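Local structure of FAD-binding PCMH-type domain-containing protein (Gibberella zeae, 6YJO) at residues C134-G139 and V165-H170; T189-T194 and G231-A236; M351-T356 and R413-L418. The protein probably oxidises oligosaccharides with an FAD cofactor that is covalently attached to the polypeptide. All blocks are in the same frame, centred on the assembly; numbering follows the deposited sequence.

Interaction 1: residues C134-G139 and V165-H170; sequences CTVQAG and VGIAGH. With FAD (flavin-adenine dinucleotide), chain C.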
# COMPACT_ATOMS: atom_id res chain seq x y z
N CYS A 134 17.63 7.79 -6.70
CA CYS A 134 16.74 8.91 -6.95
C CYS A 134 16.28 9.50 -5.62
O CYS A 134 16.25 8.83 -4.59
CB CYS A 134 15.52 8.51 -7.79
SG CYS A 134 14.43 7.28 -7.04
N THR A 135 15.93 10.79 -5.67
CA THR A 135 15.30 11.50 -4.58
C THR A 135 13.88 11.85 -5.01
O THR A 135 13.69 12.53 -6.02
CB THR A 135 16.06 12.77 -4.20
OG1 THR A 135 15.45 13.90 -4.83
CG2 THR A 135 17.52 12.69 -4.63
N VAL A 136 12.89 11.38 -4.26
CA VAL A 136 11.48 11.62 -4.55
C VAL A 136 10.86 12.31 -3.34
O VAL A 136 10.81 11.74 -2.25
CB VAL A 136 10.74 10.31 -4.88
CG1 VAL A 136 9.26 10.57 -5.02
CG2 VAL A 136 11.31 9.68 -6.14
N GLN A 137 10.39 13.54 -3.54
CA GLN A 137 9.76 14.28 -2.46
C GLN A 137 8.50 13.56 -2.00
O GLN A 137 7.84 12.87 -2.78
CB GLN A 137 9.46 15.71 -2.90
CG GLN A 137 10.68 16.62 -2.85
CD GLN A 137 10.34 18.08 -3.12
OE1 GLN A 137 9.65 18.40 -4.08
NE2 GLN A 137 10.84 18.96 -2.26
N ALA A 138 8.18 13.72 -0.72
CA ALA A 138 7.20 12.87 -0.06
C ALA A 138 5.79 13.00 -0.64
O ALA A 138 4.95 12.14 -0.35
CB ALA A 138 7.18 13.18 1.43
N GLY A 139 5.52 14.02 -1.44
CA GLY A 139 4.21 14.24 -2.00
C GLY A 139 4.00 13.72 -3.40
O GLY A 139 2.88 13.79 -3.91
N VAL A 165 -1.85 7.10 -6.02
CA VAL A 165 -1.37 6.81 -4.68
C VAL A 165 -0.13 7.64 -4.38
O VAL A 165 0.72 7.86 -5.26
CB VAL A 165 -1.10 5.30 -4.55
CG1 VAL A 165 -0.20 5.00 -3.36
CG2 VAL A 165 -2.42 4.54 -4.44
N GLY A 166 -0.04 8.13 -3.15
CA GLY A 166 1.12 8.90 -2.74
C GLY A 166 2.30 8.01 -2.40
O GLY A 166 2.15 6.90 -1.89
N ILE A 167 3.50 8.50 -2.71
CA ILE A 167 4.70 7.69 -2.54
C ILE A 167 4.97 7.43 -1.06
O ILE A 167 5.42 6.35 -0.68
CB ILE A 167 5.91 8.37 -3.22
CG1 ILE A 167 7.13 7.44 -3.20
CG2 ILE A 167 6.26 9.68 -2.54
CD1 ILE A 167 6.94 6.15 -3.99
N ALA A 168 4.69 8.42 -0.20
CA ALA A 168 5.03 8.29 1.21
C ALA A 168 4.27 7.14 1.86
O ALA A 168 4.87 6.20 2.39
CB ALA A 168 4.73 9.61 1.93
N GLY A 169 2.93 7.19 1.83
CA GLY A 169 2.15 6.13 2.43
C GLY A 169 2.38 4.78 1.78
O GLY A 169 2.36 3.75 2.46
N HIS A 170 2.62 4.77 0.47
CA HIS A 170 2.83 3.52 -0.25
C HIS A 170 4.11 2.82 0.20
O HIS A 170 4.10 1.63 0.53
CB HIS A 170 2.87 3.82 -1.75
CG HIS A 170 2.76 2.61 -2.63
ND1 HIS A 170 1.64 1.81 -2.65
CD2 HIS A 170 3.62 2.08 -3.52
CE1 HIS A 170 1.82 0.83 -3.52
NE2 HIS A 170 3.02 0.98 -4.06
PA FAD C . -2.23 8.84 2.73
O1A FAD C . -3.60 8.79 3.31
O2A FAD C . -1.75 10.25 2.36
O5B FAD C . -1.19 8.14 3.69
C5B FAD C . -1.45 6.84 4.25
C4B FAD C . -0.61 6.66 5.49
O4B FAD C . 0.72 7.18 5.25
C3B FAD C . -1.14 7.40 6.72
O3B FAD C . -0.85 6.68 7.91
C2B FAD C . -0.37 8.72 6.65
O2B FAD C . -0.26 9.34 7.92
C1B FAD C . 0.99 8.23 6.16
N9A FAD C . 1.79 9.25 5.49
C8A FAD C . 1.50 9.91 4.33
N7A FAD C . 2.40 10.79 3.97
C5A FAD C . 3.35 10.71 4.98
C6A FAD C . 4.57 11.39 5.19
N6A FAD C . 5.05 12.33 4.37
N1A FAD C . 5.27 11.07 6.29
C2A FAD C . 4.79 10.13 7.12
N3A FAD C . 3.67 9.43 7.02
C4A FAD C . 2.98 9.77 5.92
N1 FAD C . -1.35 -0.74 -2.38
C2 FAD C . -0.57 -1.73 -2.90
O2 FAD C . 0.28 -2.32 -2.23
N3 FAD C . -0.73 -2.09 -4.23
C4 FAD C . -1.63 -1.54 -5.12
O4 FAD C . -1.68 -1.94 -6.28
C4X FAD C . -2.45 -0.48 -4.55
N5 FAD C . -3.33 0.10 -5.32
C5X FAD C . -4.10 1.10 -4.77
C6 FAD C . -5.07 1.72 -5.56
C7 FAD C . -5.85 2.76 -5.07
C7M FAD C . -6.87 3.41 -5.97
C8 FAD C . -5.72 3.14 -3.72
C8M FAD C . -6.56 4.25 -3.15
C9 FAD C . -4.77 2.51 -2.92
C9A FAD C . -3.97 1.50 -3.43
N10 FAD C . -3.00 0.85 -2.64
C10 FAD C . -2.23 -0.15 -3.17
C1' FAD C . -2.84 1.19 -1.22
C2' FAD C . -1.75 2.21 -0.96
O2' FAD C . -0.47 1.59 -1.02
C3' FAD C . -1.95 2.79 0.45
O3' FAD C . -3.28 3.30 0.53
C4' FAD C . -0.98 3.90 0.83
O4' FAD C . -0.54 3.73 2.17
C5' FAD C . -1.62 5.26 0.67
O5' FAD C . -0.60 6.27 0.68
P FAD C . -0.95 7.77 0.39
O1P FAD C . 0.22 8.66 0.81
O2P FAD C . -1.43 7.91 -1.01
O3P FAD C . -2.18 7.97 1.41
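Ala138 turns its carbonyl oxygen into the methyl groups of Ile167 and Ala168, a polar atom set against hydrocarbon: Ala138 O lies 3.5 Å from Ile167 CG2 and 3.4 Å from Ala168 CB. Its polar partner is the hydroxyl of Ser99, which hydrogen-bonds to it. With CG1 of Ile167 anti to the backbone N (chi1 -173°), the CG2 branch is left to face the strand, where it also rests against Val136 CG1 at 4.0 Å. Branched aliphatics suit this seam between the end of strand 133-137 and the first turn of helix 167-171. Beyond them the two small alanine methyls approach the adenine of FAD, Ala168 CB lying 3.3 Å from FAD N7A and Ala138 CB 3.7 Å from FAD N6A. Gly166, the N-cap, gives its N-H to a phosphate oxygen (Gly166 N to FAD O2P 2.6 Å), and Gly169 N gives a more bent bond to FAD O1P. Having no side chain, both glycines let the phosphate come up against the backbone. One turn on, His170 ND1 hydrogen-bonds to the ribityl hydroxyl FAD O2' at 2.7 Å. The helix start thus offers N-H groups to the phosphate nearer the ribityl chain, whose negative charge the helix dipole would probably help to stabilise.

Interaction 2: residues T189-T194 and G231-A236; sequences TFLGAT and GFQTFA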
# COMPACT_ATOMS: atom_id res chain seq x y z
N THR A 189 13.63 -1.24 -2.27
CA THR A 189 14.57 -0.35 -2.95
C THR A 189 14.79 0.94 -2.18
O THR A 189 15.39 1.88 -2.72
CB THR A 189 14.07 -0.04 -4.36
OG1 THR A 189 12.88 0.76 -4.29
CG2 THR A 189 13.74 -1.33 -5.11
N PHE A 190 14.34 1.00 -0.92
CA PHE A 190 14.39 2.22 -0.12
C PHE A 190 15.79 2.42 0.44
O PHE A 190 16.35 1.52 1.08
CB PHE A 190 13.36 2.14 1.00
CG PHE A 190 13.30 3.36 1.88
CD1 PHE A 190 12.68 4.51 1.44
CD2 PHE A 190 13.86 3.34 3.15
CE1 PHE A 190 12.63 5.63 2.25
CE2 PHE A 190 13.80 4.46 3.96
CZ PHE A 190 13.19 5.61 3.51
N LEU A 191 16.36 3.61 0.21
CA LEU A 191 17.69 3.96 0.69
C LEU A 191 17.66 4.75 1.99
O LEU A 191 18.43 4.47 2.91
CB LEU A 191 18.45 4.77 -0.37
CG LEU A 191 18.80 4.11 -1.71
CD1 LEU A 191 19.45 5.13 -2.64
CD2 LEU A 191 19.72 2.92 -1.51
N GLY A 192 16.77 5.73 2.08
CA GLY A 192 16.68 6.58 3.25
C GLY A 192 15.72 7.72 2.97
O GLY A 192 15.18 7.85 1.87
N ALA A 193 15.51 8.54 4.00
CA ALA A 193 14.57 9.65 3.88
C ALA A 193 14.91 10.76 4.85
O ALA A 193 15.24 10.51 6.02
CB ALA A 193 13.13 9.19 4.14
N THR A 194 14.83 11.99 4.36
CA THR A 194 14.77 13.16 5.23
C THR A 194 13.45 13.12 5.99
O THR A 194 12.38 13.08 5.37
CB THR A 194 14.89 14.44 4.40
OG1 THR A 194 16.05 14.35 3.55
CG2 THR A 194 15.02 15.65 5.30
N GLY A 231 14.41 8.29 -0.67
CA GLY A 231 15.44 7.87 -1.61
C GLY A 231 15.24 6.41 -1.98
O GLY A 231 14.87 5.60 -1.13
N PHE A 232 15.43 6.10 -3.26
CA PHE A 232 15.33 4.74 -3.77
C PHE A 232 16.41 4.48 -4.81
O PHE A 232 16.89 5.40 -5.47
CB PHE A 232 13.96 4.47 -4.43
CG PHE A 232 12.78 4.92 -3.62
CD1 PHE A 232 12.13 4.04 -2.77
CD2 PHE A 232 12.29 6.21 -3.74
CE1 PHE A 232 11.03 4.45 -2.04
CE2 PHE A 232 11.19 6.62 -3.01
CZ PHE A 232 10.56 5.74 -2.16
N GLN A 233 16.76 3.20 -4.96
CA GLN A 233 17.66 2.73 -6.01
C GLN A 233 16.80 2.19 -7.15
O GLN A 233 16.13 1.17 -7.00
CB GLN A 233 18.61 1.66 -5.48
CG GLN A 233 19.78 1.33 -6.41
CD GLN A 233 20.74 2.49 -6.58
OE1 GLN A 233 21.02 3.23 -5.63
NE2 GLN A 233 21.24 2.67 -7.80
N THR A 234 16.82 2.89 -8.28
CA THR A 234 15.97 2.53 -9.41
C THR A 234 16.54 1.32 -10.15
O THR A 234 17.73 0.99 -10.06
CB THR A 234 15.83 3.69 -10.39
OG1 THR A 234 17.07 3.86 -11.10
CG2 THR A 234 15.50 4.98 -9.66
N PHE A 235 15.66 0.65 -10.89
CA PHE A 235 16.05 -0.35 -11.87
C PHE A 235 15.70 0.15 -13.27
O PHE A 235 14.92 1.09 -13.44
CB PHE A 235 15.36 -1.70 -11.59
CG PHE A 235 13.86 -1.67 -11.78
CD1 PHE A 235 13.31 -1.90 -13.02
CD2 PHE A 235 13.02 -1.44 -10.71
CE1 PHE A 235 11.94 -1.88 -13.20
CE2 PHE A 235 11.65 -1.42 -10.88
CZ PHE A 235 11.11 -1.64 -12.13
N ALA A 236 16.30 -0.48 -14.27
CA ALA A 236 16.11 -0.05 -15.65
C ALA A 236 14.72 -0.45 -16.13
O ALA A 236 14.37 -1.64 -16.10
CB ALA A 236 17.18 -0.64 -16.56
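Thr189 and Gln233, and Leu191 and Gly231, join strands 190-196 and 226-236 through antiparallel backbone hydrogen bonds. Leu191 N reaches Gly231 O at 2.8 Å with an almost straight N-H, although the donor stands well above the carbonyl plane. Thr189 O does double duty: it accepts Gln233 N at 2.9 Å in its carbonyl plane and receives a CA-H...O contact from Phe232 CA at 3.0 Å. A further bond, more bent at 145°, runs from Gly231 N to Gly192 O over 2.7 Å. Aromatic contact comes from the non-hydrogen-bonded pair Phe190 and Phe232. The edge of Phe190 is directed at the face of Phe232 in an offset edge-to-face stack, with planes at 71° and ring centroids 5.9 Å apart. Phe190 CG lies anti to its backbone N (chi1 -179°), which sets one ring face against Gly192 N, 3.7 Å above the ring plane and over its centre. Such flat, bulky rings suit a buried sheet face, where Leu230 and Cys134 adjoin them. Leu191 lays CD1 over the backbone of Phe232, 3.8 Å from Phe232 C. The first two backbone bonds therefore set the strand pairing, while the rings supply a water-excluding surface that probably strengthens them.

Interaction 3: residues M351-T356 and R413-L418; sequences MTKALT and RDKLLL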
# COMPACT_ATOMS: atom_id res chain seq x y z
N MET A 351 -2.42 -11.95 4.52
CA MET A 351 -1.05 -12.29 4.11
C MET A 351 -0.81 -13.73 4.54
O MET A 351 -0.15 -14.01 5.54
CB MET A 351 -0.03 -11.32 4.75
CG MET A 351 -0.17 -9.87 4.28
SD MET A 351 1.28 -9.25 3.42
CE MET A 351 1.33 -10.36 2.01
N THR A 352 -1.35 -14.66 3.76
CA THR A 352 -1.37 -16.07 4.12
C THR A 352 -0.16 -16.81 3.56
O THR A 352 0.51 -16.36 2.63
CB THR A 352 -2.63 -16.77 3.61
OG1 THR A 352 -2.63 -16.79 2.17
CG2 THR A 352 -3.88 -16.06 4.09
N LYS A 353 0.11 -17.97 4.16
CA LYS A 353 0.89 -19.01 3.52
C LYS A 353 -0.02 -19.86 2.64
O LYS A 353 -1.24 -19.65 2.58
CB LYS A 353 1.57 -19.88 4.59
CG LYS A 353 2.56 -19.12 5.45
CD LYS A 353 3.01 -19.94 6.65
CE LYS A 353 4.14 -19.26 7.41
NZ LYS A 353 5.45 -19.37 6.70
N ALA A 354 0.58 -20.82 1.94
CA ALA A 354 -0.17 -21.82 1.18
C ALA A 354 -1.33 -22.38 2.00
O ALA A 354 -1.12 -22.98 3.06
CB ALA A 354 0.78 -22.94 0.77
N LEU A 355 -2.55 -22.18 1.50
CA LEU A 355 -3.72 -22.77 2.13
C LEU A 355 -3.75 -24.29 1.93
O LEU A 355 -3.29 -24.81 0.91
CB LEU A 355 -5.01 -22.16 1.57
CG LEU A 355 -5.51 -20.85 2.18
CD1 LEU A 355 -4.56 -19.69 1.89
CD2 LEU A 355 -6.91 -20.55 1.66
N THR A 356 -4.31 -24.99 2.91
CA THR A 356 -4.54 -26.43 2.80
C THR A 356 -5.76 -26.70 1.93
O THR A 356 -6.58 -25.81 1.67
CB THR A 356 -4.75 -27.04 4.19
OG1 THR A 356 -5.99 -26.56 4.73
CG2 THR A 356 -3.61 -26.67 5.12
N ARG A 413 7.55 -11.43 4.58
CA ARG A 413 8.32 -12.01 3.48
C ARG A 413 8.19 -13.53 3.43
O ARG A 413 8.44 -14.12 2.37
CB ARG A 413 9.79 -11.61 3.60
CG ARG A 413 10.02 -10.13 3.37
CD ARG A 413 11.48 -9.74 3.46
NE ARG A 413 11.59 -8.30 3.65
CZ ARG A 413 11.30 -7.40 2.71
NH1 ARG A 413 10.89 -7.80 1.52
NH2 ARG A 413 11.42 -6.11 2.97
N ASP A 414 7.78 -14.16 4.53
CA ASP A 414 7.56 -15.60 4.54
C ASP A 414 6.17 -15.98 4.03
O ASP A 414 5.90 -17.17 3.87
CB ASP A 414 7.76 -16.15 5.96
CG ASP A 414 6.80 -15.53 6.97
OD1 ASP A 414 6.08 -14.58 6.60
OD2 ASP A 414 6.78 -16.00 8.13
N LYS A 415 5.30 -15.00 3.78
CA LYS A 415 3.97 -15.30 3.28
C LYS A 415 4.02 -15.54 1.77
O LYS A 415 4.92 -15.09 1.07
CB LYS A 415 3.00 -14.17 3.61
CG LYS A 415 2.97 -13.78 5.09
CD LYS A 415 2.64 -14.97 5.98
CE LYS A 415 2.55 -14.56 7.45
NZ LYS A 415 3.82 -13.97 7.95
N LEU A 416 3.02 -16.27 1.28
CA LEU A 416 2.94 -16.60 -0.13
C LEU A 416 1.89 -15.80 -0.89
O LEU A 416 2.11 -15.46 -2.06
CB LEU A 416 2.65 -18.09 -0.32
CG LEU A 416 2.52 -18.60 -1.75
CD1 LEU A 416 3.85 -18.46 -2.49
CD2 LEU A 416 2.04 -20.04 -1.77
N LEU A 417 0.76 -15.48 -0.26
CA LEU A 417 -0.39 -14.91 -0.94
C LEU A 417 -0.80 -13.60 -0.28
O LEU A 417 -0.85 -13.50 0.95
CB LEU A 417 -1.57 -15.88 -0.92
CG LEU A 417 -1.30 -17.25 -1.55
CD1 LEU A 417 -2.50 -18.17 -1.35
CD2 LEU A 417 -0.95 -17.12 -3.03
N LEU A 418 -1.10 -12.60 -1.11
CA LEU A 418 -1.57 -11.29 -0.65
C LEU A 418 -3.03 -11.14 -1.07
O LEU A 418 -3.32 -10.81 -2.22
CB LEU A 418 -0.71 -10.16 -1.22
CG LEU A 418 -1.28 -8.76 -1.04
CD1 LEU A 418 -1.48 -8.44 0.44
CD2 LEU A 418 -0.40 -7.71 -1.71
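Thr352 O is gripped by two consecutive N-H groups, Leu416 N at 2.9 Å and Leu417 N at 3.0 Å. The first donor lies in the carbonyl plane and the second is tilted 26° from it. Two residues facing one make a classic beta bulge, formed where strand 417-423 begins. The return bond, Thr352 N to Leu417 O, is weak.

The Thr352 hydroxyl packs on Leu417 CB and finds its main polar partner in the indole N-H of Trp419; the place suits a beta-branched residue whose hydroxyl can bond to the indole while lying against the leucine. Lys415 sends its aliphatic chain across Met351 O, and two kinks in it (chi2 -56°, chi4 -60°) fold NZ back to its neighbour: Lys415 NZ meets Asp414 OD1 at 2.7 Å on the syn side of the carboxylate. Lys353 NZ makes a long salt bridge to Asp414 OD2 at 3.9 Å. The two ammonium groups are 5.8 Å apart, and the shared carboxylate would probably ease their repulsion.

Hydrophobic side chains close the remainder. The flexible chain of Met351 curls at its sulfur end, laying CE against Leu418 CD1 at 3.7 Å. Leu355 and Leu417 touch through their CD1 methyls at 4.1 Å, and Ala354, at the exposed rim, lays its single methyl against Leu416 CD2.

Leu418 also borders Tyr176 and Tyr457, both FAD-binding residues. Strand 346-352 is the edge strand of a seven-stranded antiparallel sheet, with strand 417-423 next to it and strand 380-386 beyond. Helix 252-268 packs against Ala354, Leu416 and Leu417, helix 431-446 touches Thr352 and Leu355 through Val445, and Thr356 caps the start of helix 357-371.

In the fold
From the N terminus the three contacts follow one another in series; none nests in or crosses another. Interaction 1 closes a loop of 25 residues that includes helix 142-152 and strand 155-156, bringing a strand end to the phosphate-binding helix. Interaction 2 closes 36 residues, including strand 202-206 and helix 211-220. The two touch, for strands 133-137 and 226-236 are sheet neighbours: Cys134 N probably bonds to Phe232 O, and Ile167 packs on Phe232. Interaction 3 closes 56 residues, with helix 357-371 and strand 380-386, in a separate sheet. Its centre lies about 28 Å from that of interaction 1, yet its Leu418 side chain comes within about 5 Å of the flavin end of the FAD whose phosphate interaction 1 holds.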